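Local coordinates for D-methionine-binding lipoprotein MetQ (Escherichia coli, PDB 4YAH) that captures methionine as the substrate-binding component of an ATP-driven D-methionine permease, at residues A[85-90]-A[230-235]. Numbering follows the deposited sequence.
Sequences AFQHKP and LIVTRE. With MET (methionine), chain B.
In the six-stranded mixed sheet of MetQ's type 2 periplasmic-binding-protein fold, Q87 and L230 meet where strand 83-88 runs into helix 89-99 at the methionine cleft, a worked example of a pocket built where a strand gives way to a helix. The two strands are neighbours in the sheet but cross steeply, their segment axes 104° apart. A weak hydrogen bond, L230 N to Q87 O (2.8 Å), ties them beside the pocket. A water fills in between them: it accepts from F86 N at 2.9 Å and from Q87 NE2, and lies 2.8 Å from L230 O. A85 CB meets I231 CG1 at 4.1 Å, while L230 sends CD1 against the start of helix 89-99, 3.5 Å from K89 N, where L92 also packs on it. The Q87 side chain crosses that of V232 at about a right angle, its NE2 3.6 Å from V232 CG2, while N73 takes OE1 and a weak bond joins NE2 to N84.

F86 and H88, pointing away from 230-234, and Q87 CB line the ligand pocket. Q87 CB sits over the centre of one face of the F86 ring and also touches the methionine methyl, CE, which approaches that ring obliquely. H88, at the N-cap of helix 89-99, bonds through ND1 to Y91 N and through NE2 to N141, so both ring nitrogens are engaged and the imidazole's rotation is fixed. An alanine here would probably leave the Y91 amide uncapped and N141 without its mate, and open a gap beside the ligand's thioether. With chi1 at 47° and chi2 at 60°, the imidazole turns a face to that thioether, SD lying 3.4 Å above the ring plane and off its centre.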
loop_
_atom_site.group_PDB
_atom_site.type_symbol
_atom_site.label_atom_id
_atom_site.label_comp_id
_atom_site.label_asym_id
_atom_site.label_seq_id
_atom_site.Cartn_x
_atom_site.Cartn_y
_atom_site.Cartn_z
ATOM N N ALA A 85 0.597 -8.253 6.806
ATOM C CA ALA A 85 -0.016 -8.249 5.503
ATOM C C ALA A 85 -0.335 -6.829 5.099
ATOM O O ALA A 85 -1.468 -6.367 5.281
ATOM C CB ALA A 85 -1.269 -9.112 5.507
ATOM N N PHE A 86 0.664 -6.119 4.577
ATOM C CA PHE A 86 0.471 -4.694 4.312
ATOM C C PHE A 86 1.389 -4.054 3.278
ATOM O O PHE A 86 1.184 -2.889 2.947
ATOM C CB PHE A 86 0.637 -3.900 5.621
ATOM C CG PHE A 86 2.074 -3.587 5.960
ATOM C CD1 PHE A 86 2.611 -2.349 5.661
ATOM C CD2 PHE A 86 2.900 -4.543 6.546
ATOM C CE1 PHE A 86 3.927 -2.057 5.948
ATOM C CE2 PHE A 86 4.218 -4.250 6.836
ATOM C CZ PHE A 86 4.731 -3.012 6.543
ATOM N N GLN A 87 2.408 -4.767 2.803
ATOM C CA GLN A 87 3.450 -4.141 1.983
ATOM C C GLN A 87 3.669 -4.860 0.654
ATOM O O GLN A 87 3.366 -6.040 0.514
ATOM C CB GLN A 87 4.768 -4.081 2.775
ATOM C CG GLN A 87 5.475 -5.422 2.913
ATOM C CD GLN A 87 6.456 -5.453 4.072
ATOM O OE1 GLN A 87 7.451 -4.710 4.094
ATOM N NE2 GLN A 87 6.198 -6.334 5.034
ATOM N N HIS A 88 4.166 -4.123 -0.341
ATOM C CA HIS A 88 4.556 -4.726 -1.603
ATOM C C HIS A 88 6.056 -5.048 -1.573
ATOM O O HIS A 88 6.747 -4.686 -0.612
ATOM C CB HIS A 88 4.183 -3.818 -2.813
ATOM C CG HIS A 88 4.562 -2.371 -2.679
ATOM N ND1 HIS A 88 5.861 -1.936 -2.509
ATOM C CD2 HIS A 88 3.797 -1.252 -2.734
ATOM C CE1 HIS A 88 5.873 -0.616 -2.440
ATOM N NE2 HIS A 88 4.633 -0.177 -2.583
ATOM N N LYS A 89 6.561 -5.733 -2.604
ATOM C CA LYS A 89 7.927 -6.243 -2.548
ATOM C C LYS A 89 8.976 -5.142 -2.633
ATOM O O LYS A 89 9.985 -5.222 -1.953
ATOM C CB LYS A 89 8.198 -7.286 -3.647
ATOM C CG LYS A 89 9.547 -7.981 -3.417
ATOM C CD LYS A 89 9.734 -9.226 -4.251
ATOM C CE LYS A 89 11.127 -9.829 -4.001
ATOM N NZ LYS A 89 12.194 -8.972 -4.616
ATOM N N PRO A 90 8.756 -4.103 -3.465
ATOM C CA PRO A 90 9.775 -3.049 -3.408
ATOM C C PRO A 90 9.943 -2.473 -2.001
ATOM O O PRO A 90 11.072 -2.225 -1.563
ATOM C CB PRO A 90 9.246 -2.010 -4.394
ATOM C CG PRO A 90 8.509 -2.817 -5.402
ATOM C CD PRO A 90 7.834 -3.913 -4.595
ATOM N N LEU A 230 1.815 -8.262 -0.038
ATOM C CA LEU A 230 2.388 -9.531 0.401
ATOM C C LEU A 230 1.970 -9.864 1.818
ATOM O O LEU A 230 1.722 -8.972 2.628
ATOM C CB LEU A 230 3.913 -9.462 0.367
ATOM C CG LEU A 230 4.565 -8.954 -0.914
ATOM C CD1 LEU A 230 6.013 -8.609 -0.617
ATOM C CD2 LEU A 230 4.466 -10.006 -1.992
ATOM N N ILE A 231 1.939 -11.159 2.113
ATOM C CA ILE A 231 1.983 -11.653 3.488
ATOM C C ILE A 231 3.446 -11.959 3.719
ATOM O O ILE A 231 4.093 -12.612 2.875
ATOM C CB ILE A 231 1.109 -12.889 3.691
ATOM C CG1 ILE A 231 -0.352 -12.520 3.438
ATOM C CG2 ILE A 231 1.253 -13.435 5.129
ATOM C CD1 ILE A 231 -1.257 -13.691 3.137
ATOM N N VAL A 232 3.975 -11.424 4.817
ATOM C CA VAL A 232 5.387 -11.479 5.130
ATOM C C VAL A 232 5.611 -12.039 6.528
ATOM O O VAL A 232 4.871 -11.710 7.460
ATOM C CB VAL A 232 6.000 -10.090 5.025
ATOM C CG1 VAL A 232 7.419 -10.071 5.495
ATOM C CG2 VAL A 232 5.944 -9.628 3.586
ATOM N N THR A 233 6.642 -12.876 6.654
ATOM C CA THR A 233 7.048 -13.446 7.941
ATOM C C THR A 233 8.535 -13.242 8.136
ATOM O O THR A 233 9.211 -12.700 7.270
ATOM C CB THR A 233 6.769 -14.955 8.040
ATOM O OG1 THR A 233 7.634 -15.662 7.138
ATOM C CG2 THR A 233 5.324 -15.270 7.721
ATOM N N ARG A 234 9.055 -13.727 9.262
ATOM C CA ARG A 234 10.497 -13.816 9.422
ATOM C C ARG A 234 10.992 -15.028 8.637
ATOM O O ARG A 234 10.226 -15.927 8.310
ATOM C CB ARG A 234 10.893 -13.947 10.893
ATOM C CG ARG A 234 10.523 -12.751 11.767
ATOM C CD ARG A 234 10.939 -13.009 13.208
ATOM N NE ARG A 234 10.305 -14.226 13.697
ATOM C CZ ARG A 234 9.060 -14.300 14.158
ATOM N NH1 ARG A 234 8.291 -13.212 14.225
ATOM N NH2 ARG A 234 8.578 -15.470 14.554
ATOM N N GLU A 235 12.275 -15.028 8.315
ATOM C CA GLU A 235 12.904 -16.200 7.720
ATOM C C GLU A 235 12.651 -17.427 8.590
ATOM O O GLU A 235 12.375 -18.517 8.067
ATOM C CB GLU A 235 14.400 -15.951 7.542
ATOM C CG GLU A 235 15.222 -17.168 7.103
ATOM C CD GLU A 235 14.876 -17.661 5.707
ATOM O OE1 GLU A 235 14.438 -16.836 4.870
ATOM O OE2 GLU A 235 15.046 -18.874 5.447
HETATM N N MET B . -1.162 -1.106 0.432
HETATM C CA MET B . -0.071 -0.228 0.009
HETATM C C MET B . -0.105 -0.078 -1.493
HETATM O O MET B . -0.183 -1.099 -2.184
HETATM C CB MET B . 1.284 -0.792 0.446
HETATM C CG MET B . 2.460 0.145 0.216
HETATM S SD MET B . 4.053 -0.536 0.725
HETATM C CE MET B . 3.905 -0.413 2.507
HETATM O OXT MET B . -0.030 1.053 -2.013
HETATM O O HOH W 1 3.187 -7.469 4.449
#